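Local coordinates for putative amidohydrolase/peptidase (Burkholderia cenocepacia, PDB 4WJB), which probably hydrolyses carbon-nitrogen bonds of amide-type substrates as a zinc-dependent member of the peptidase M20 family, at residues Y338-V351 with A373-I385. Sequence-based numbering, arbitrary orientation.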
loop_
_atom_site.group_PDB
_atom_site.type_symbol
_atom_site.label_atom_id
_atom_site.label_comp_id
_atom_site.label_asym_id
_atom_site.label_seq_id
_atom_site.Cartn_x
_atom_site.Cartn_y
_atom_site.Cartn_z
ATOM N N TYR A 338 -12.267 -21.893 -4.448
ATOM C CA TYR A 338 -12.692 -22.877 -3.457
ATOM C C TYR A 338 -14.212 -22.970 -3.426
ATOM O O TYR A 338 -14.889 -21.995 -3.119
ATOM C CB TYR A 338 -12.147 -22.517 -2.071
ATOM C CG TYR A 338 -12.423 -23.544 -0.985
ATOM C CD1 TYR A 338 -11.661 -24.705 -0.882
ATOM C CD2 TYR A 338 -13.432 -23.338 -0.049
ATOM C CE1 TYR A 338 -11.906 -25.638 0.116
ATOM C CE2 TYR A 338 -13.684 -24.265 0.955
ATOM C CZ TYR A 338 -12.919 -25.411 1.031
ATOM O OH TYR A 338 -13.169 -26.328 2.028
ATOM N N ALA A 339 -14.746 -24.142 -3.751
ATOM C CA ALA A 339 -16.193 -24.331 -3.786
ATOM C C ALA A 339 -16.792 -24.315 -2.381
ATOM O O ALA A 339 -16.175 -24.801 -1.428
ATOM C CB ALA A 339 -16.545 -25.637 -4.501
ATOM N N PRO A 340 -18.000 -23.752 -2.249
ATOM C CA PRO A 340 -18.693 -23.722 -0.961
ATOM C C PRO A 340 -18.960 -25.131 -0.446
ATOM O O PRO A 340 -19.101 -26.068 -1.237
ATOM C CB PRO A 340 -20.004 -22.992 -1.278
ATOM C CG PRO A 340 -19.724 -22.223 -2.538
ATOM C CD PRO A 340 -18.777 -23.087 -3.308
ATOM N N VAL A 341 -19.004 -25.277 0.872
ATOM C CA VAL A 341 -19.271 -26.572 1.478
ATOM C C VAL A 341 -20.615 -26.531 2.190
ATOM O O VAL A 341 -20.697 -26.142 3.356
ATOM C CB VAL A 341 -18.163 -26.976 2.473
ATOM C CG1 VAL A 341 -18.442 -28.357 3.049
ATOM C CG2 VAL A 341 -16.802 -26.944 1.792
ATOM N N PRO A 342 -21.685 -26.890 1.474
ATOM C CA PRO A 342 -22.970 -27.056 2.154
ATOM C C PRO A 342 -22.908 -28.258 3.080
ATOM O O PRO A 342 -22.333 -29.283 2.711
ATOM C CB PRO A 342 -23.953 -27.292 1.004
ATOM C CG PRO A 342 -23.110 -27.867 -0.088
ATOM C CD PRO A 342 -21.783 -27.165 0.030
ATOM N N PHE A 343 -23.466 -28.133 4.275
ATOM C CA PHE A 343 -23.552 -29.285 5.164
ATOM C C PHE A 343 -24.831 -30.044 4.875
ATOM O O PHE A 343 -25.667 -29.582 4.101
ATOM C CB PHE A 343 -23.460 -28.847 6.626
ATOM C CG PHE A 343 -22.075 -28.420 7.027
ATOM C CD1 PHE A 343 -21.047 -29.350 7.087
ATOM C CD2 PHE A 343 -21.790 -27.090 7.310
ATOM C CE1 PHE A 343 -19.760 -28.965 7.438
ATOM C CE2 PHE A 343 -20.509 -26.698 7.666
ATOM C CZ PHE A 343 -19.491 -27.634 7.729
ATOM N N ALA A 344 -24.961 -31.225 5.465
ATOM C CA ALA A 344 -26.093 -32.093 5.187
ATOM C C ALA A 344 -27.381 -31.536 5.786
ATOM O O ALA A 344 -27.432 -31.224 6.976
ATOM C CB ALA A 344 -25.819 -33.494 5.712
ATOM N N PRO A 345 -28.425 -31.400 4.951
ATOM C CA PRO A 345 -29.738 -30.915 5.392
ATOM C C PRO A 345 -30.261 -31.638 6.633
ATOM O O PRO A 345 -30.756 -30.982 7.551
ATOM C CB PRO A 345 -30.630 -31.190 4.178
ATOM C CG PRO A 345 -29.698 -31.063 3.017
ATOM C CD PRO A 345 -28.391 -31.641 3.496
ATOM N N ARG A 346 -30.133 -32.961 6.668
ATOM C CA ARG A 346 -30.597 -33.739 7.811
ATOM C C ARG A 346 -29.802 -33.419 9.078
ATOM O O ARG A 346 -30.359 -33.389 10.175
ATOM C CB ARG A 346 -30.527 -35.242 7.506
ATOM C CG ARG A 346 -31.562 -35.712 6.487
ATOM C CD ARG A 346 -31.496 -37.218 6.262
ATOM N NE ARG A 346 -31.709 -37.971 7.496
ATOM C CZ ARG A 346 -32.904 -38.299 7.978
ATOM N NH1 ARG A 346 -34.007 -37.942 7.334
ATOM N NH2 ARG A 346 -32.998 -38.985 9.109
ATOM N N CYS A 347 -28.503 -33.177 8.926
ATOM C CA CYS A 347 -27.666 -32.818 10.068
ATOM C C CYS A 347 -27.993 -31.420 10.570
ATOM O O CYS A 347 -28.063 -31.183 11.778
ATOM C CB CYS A 347 -26.183 -32.908 9.706
ATOM S SG CYS A 347 -25.591 -34.597 9.536
ATOM N N ILE A 348 -28.192 -30.504 9.628
ATOM C CA ILE A 348 -28.561 -29.130 9.934
ATOM C C ILE A 348 -29.879 -29.074 10.690
ATOM O O ILE A 348 -29.970 -28.443 11.743
ATOM C CB ILE A 348 -28.679 -28.286 8.652
ATOM C CG1 ILE A 348 -27.309 -28.131 7.987
ATOM C CG2 ILE A 348 -29.304 -26.941 8.959
ATOM C CD1 ILE A 348 -27.374 -27.529 6.591
ATOM N N ASP A 349 -30.895 -29.739 10.147
ATOM C CA ASP A 349 -32.201 -29.813 10.798
ATOM C C ASP A 349 -32.122 -30.477 12.169
ATOM O O ASP A 349 -32.805 -30.065 13.104
ATOM C CB ASP A 349 -33.203 -30.565 9.915
ATOM C CG ASP A 349 -33.497 -29.832 8.619
ATOM O OD1 ASP A 349 -33.002 -28.696 8.454
ATOM O OD2 ASP A 349 -34.229 -30.384 7.772
ATOM N N THR A 350 -31.287 -31.502 12.287
ATOM C CA THR A 350 -31.121 -32.196 13.562
ATOM C C THR A 350 -30.571 -31.245 14.621
ATOM O O THR A 350 -31.042 -31.224 15.760
ATOM C CB THR A 350 -30.190 -33.414 13.421
ATOM O OG1 THR A 350 -30.789 -34.364 12.529
ATOM C CG2 THR A 350 -29.951 -34.073 14.771
ATOM N N VAL A 351 -29.586 -30.444 14.228
ATOM C CA VAL A 351 -29.001 -29.444 15.115
ATOM C C VAL A 351 -30.032 -28.392 15.530
ATOM O O VAL A 351 -30.187 -28.097 16.718
ATOM C CB VAL A 351 -27.797 -28.738 14.446
ATOM C CG1 VAL A 351 -27.393 -27.494 15.233
ATOM C CG2 VAL A 351 -26.628 -29.700 14.307
ATOM N N ALA A 373 -14.540 -30.537 9.834
ATOM C CA ALA A 373 -15.856 -30.964 9.372
ATOM C C ALA A 373 -16.123 -30.588 7.920
ATOM O O ALA A 373 -16.904 -31.255 7.243
ATOM C CB ALA A 373 -16.951 -30.386 10.269
ATOM N N CYS A 374 -15.483 -29.520 7.449
ATOM C CA CYS A 374 -15.655 -29.071 6.070
ATOM C C CYS A 374 -15.180 -30.136 5.079
ATOM O O CYS A 374 -15.757 -30.294 4.002
ATOM C CB CYS A 374 -14.911 -27.753 5.833
ATOM S SG CYS A 374 -15.582 -26.365 6.788
ATOM N N TYR A 375 -14.131 -30.860 5.453
ATOM C CA TYR A 375 -13.608 -31.941 4.630
ATOM C C TYR A 375 -14.404 -33.232 4.863
ATOM O O TYR A 375 -14.700 -33.968 3.924
ATOM C CB TYR A 375 -12.116 -32.175 4.917
ATOM C CG TYR A 375 -11.174 -31.133 4.321
ATOM C CD1 TYR A 375 -11.615 -30.226 3.366
ATOM C CD2 TYR A 375 -9.841 -31.068 4.718
ATOM C CE1 TYR A 375 -10.751 -29.279 2.819
ATOM C CE2 TYR A 375 -8.971 -30.130 4.182
ATOM C CZ TYR A 375 -9.431 -29.239 3.232
ATOM O OH TYR A 375 -8.571 -28.306 2.698
ATOM N N VAL A 376 -14.760 -33.488 6.116
ATOM C CA VAL A 376 -15.495 -34.705 6.465
ATOM C C VAL A 376 -16.850 -34.710 5.761
ATOM O O VAL A 376 -17.394 -35.765 5.446
ATOM C CB VAL A 376 -15.663 -34.832 7.993
ATOM C CG1 VAL A 376 -16.451 -36.103 8.375
ATOM C CG2 VAL A 376 -14.293 -34.846 8.652
ATOM N N ALA A 377 -17.367 -33.520 5.475
ATOM C CA ALA A 377 -18.622 -33.387 4.744
ATOM C C ALA A 377 -18.576 -34.080 3.376
ATOM O O ALA A 377 -19.616 -34.439 2.827
ATOM C CB ALA A 377 -18.984 -31.910 4.584
ATOM N N ARG A 378 -17.374 -34.283 2.839
ATOM C CA ARG A 378 -17.207 -34.980 1.561
ATOM C C ARG A 378 -17.477 -36.482 1.637
ATOM O O ARG A 378 -17.798 -37.107 0.625
ATOM C CB ARG A 378 -15.791 -34.779 1.015
ATOM C CG ARG A 378 -15.430 -33.345 0.693
ATOM C CD ARG A 378 -14.104 -33.283 -0.042
ATOM N NE ARG A 378 -13.626 -31.909 -0.156
ATOM C CZ ARG A 378 -12.632 -31.527 -0.948
ATOM N NH1 ARG A 378 -12.009 -32.413 -1.715
ATOM N NH2 ARG A 378 -12.269 -30.254 -0.975
ATOM N N VAL A 379 -17.326 -37.068 2.820
ATOM C CA VAL A 379 -17.419 -38.522 2.941
ATOM C C VAL A 379 -18.462 -38.980 3.956
ATOM O O VAL A 379 -18.551 -40.168 4.264
ATOM C CB VAL A 379 -16.057 -39.148 3.327
ATOM C CG1 VAL A 379 -15.025 -38.913 2.227
ATOM C CG2 VAL A 379 -15.567 -38.593 4.663
ATOM N N ALA A 380 -19.249 -38.039 4.466
ATOM C CA ALA A 380 -20.278 -38.351 5.453
ATOM C C ALA A 380 -21.269 -37.208 5.554
ATOM O O ALA A 380 -20.892 -36.052 5.372
ATOM C CB ALA A 380 -19.650 -38.615 6.807
ATOM N N PRO A 381 -22.541 -37.524 5.847
ATOM C CA PRO A 381 -23.485 -36.444 6.156
ATOM C C PRO A 381 -22.982 -35.704 7.385
ATOM O O PRO A 381 -22.838 -36.313 8.446
ATOM C CB PRO A 381 -24.802 -37.179 6.437
ATOM C CG PRO A 381 -24.624 -38.558 5.832
ATOM C CD PRO A 381 -23.161 -38.857 5.966
ATOM N N THR A 382 -22.688 -34.418 7.239
ATOM C CA THR A 382 -22.010 -33.684 8.301
ATOM C C THR A 382 -22.747 -32.390 8.639
ATOM O O THR A 382 -23.363 -31.769 7.770
ATOM C CB THR A 382 -20.546 -33.383 7.898
ATOM O OG1 THR A 382 -19.894 -34.610 7.538
ATOM C CG2 THR A 382 -19.772 -32.730 9.039
ATOM N N GLY A 383 -22.708 -32.007 9.913
ATOM C CA GLY A 383 -23.187 -30.706 10.346
ATOM C C GLY A 383 -22.271 -30.104 11.401
ATOM O O GLY A 383 -21.392 -30.784 11.940
ATOM N N MET A 384 -22.469 -28.824 11.699
ATOM C CA MET A 384 -21.686 -28.168 12.740
ATOM C C MET A 384 -22.584 -27.402 13.708
ATOM O O MET A 384 -23.701 -27.006 13.369
ATOM C CB MET A 384 -20.648 -27.215 12.135
ATOM C CG MET A 384 -19.536 -27.888 11.339
ATOM S SD MET A 384 -18.133 -26.778 11.029
ATOM C CE MET A 384 -17.268 -26.864 12.599
ATOM N N ILE A 385 -22.073 -27.208 14.918
ATOM C CA ILE A 385 -22.750 -26.462 15.966
ATOM C C ILE A 385 -21.801 -25.389 16.490
ATOM O O ILE A 385 -20.691 -25.710 16.925
ATOM C CB ILE A 385 -23.179 -27.382 17.130
ATOM C CG1 ILE A 385 -24.042 -28.537 16.619
ATOM C CG2 ILE A 385 -23.917 -26.578 18.200
ATOM C CD1 ILE A 385 -24.125 -29.722 17.588
HETATM O O HOH W 1 -13.850 -28.357 0.772
#
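The ring of F343 is wedged between helix 372-376 and strand 382-387. Its CZ reaches CG of M384 at 3.6 Å; with CG anti to the carbonyl carbon and the methionine chain extended at chi2 (-165°), SD lies 3.7 Å from the same CZ, an oblique Met-aromatic contact. The carbonyl oxygen of A373 lies at the ring edge, in its plane, 3.7 Å from CE1, while the SG of C374 and the methyls of A377 and T382 border the ring farther round. V341 extends this apolar patch, with CG1 set against A377 CB at 3.9 Å.

A fairly straight bond (159°) from A344 N to T382 O, 2.9 Å long, at the N-cap of helix 345-357, together with the backbone pairing of F343 with T221, holds this turn of chain in place. One turn on, C347 packs its CB over G383, 3.6 Å from G383 N, where the glycine lets helix and strand come close; V351 CG2 then meets I385 CG1 at 3.7 Å.

The axes of helix 345-351 and strand 382-385 lie 29° apart, running the same general way. M384 backs the metal site, about 4 Å (nearest side-chain atoms) from the zinc ligand H203. Strand 382-387 pairs with 198-204 (parallel) and 217-234 (antiparallel); M384 also touches E201 and V220, and helix 403-421 packs on I385.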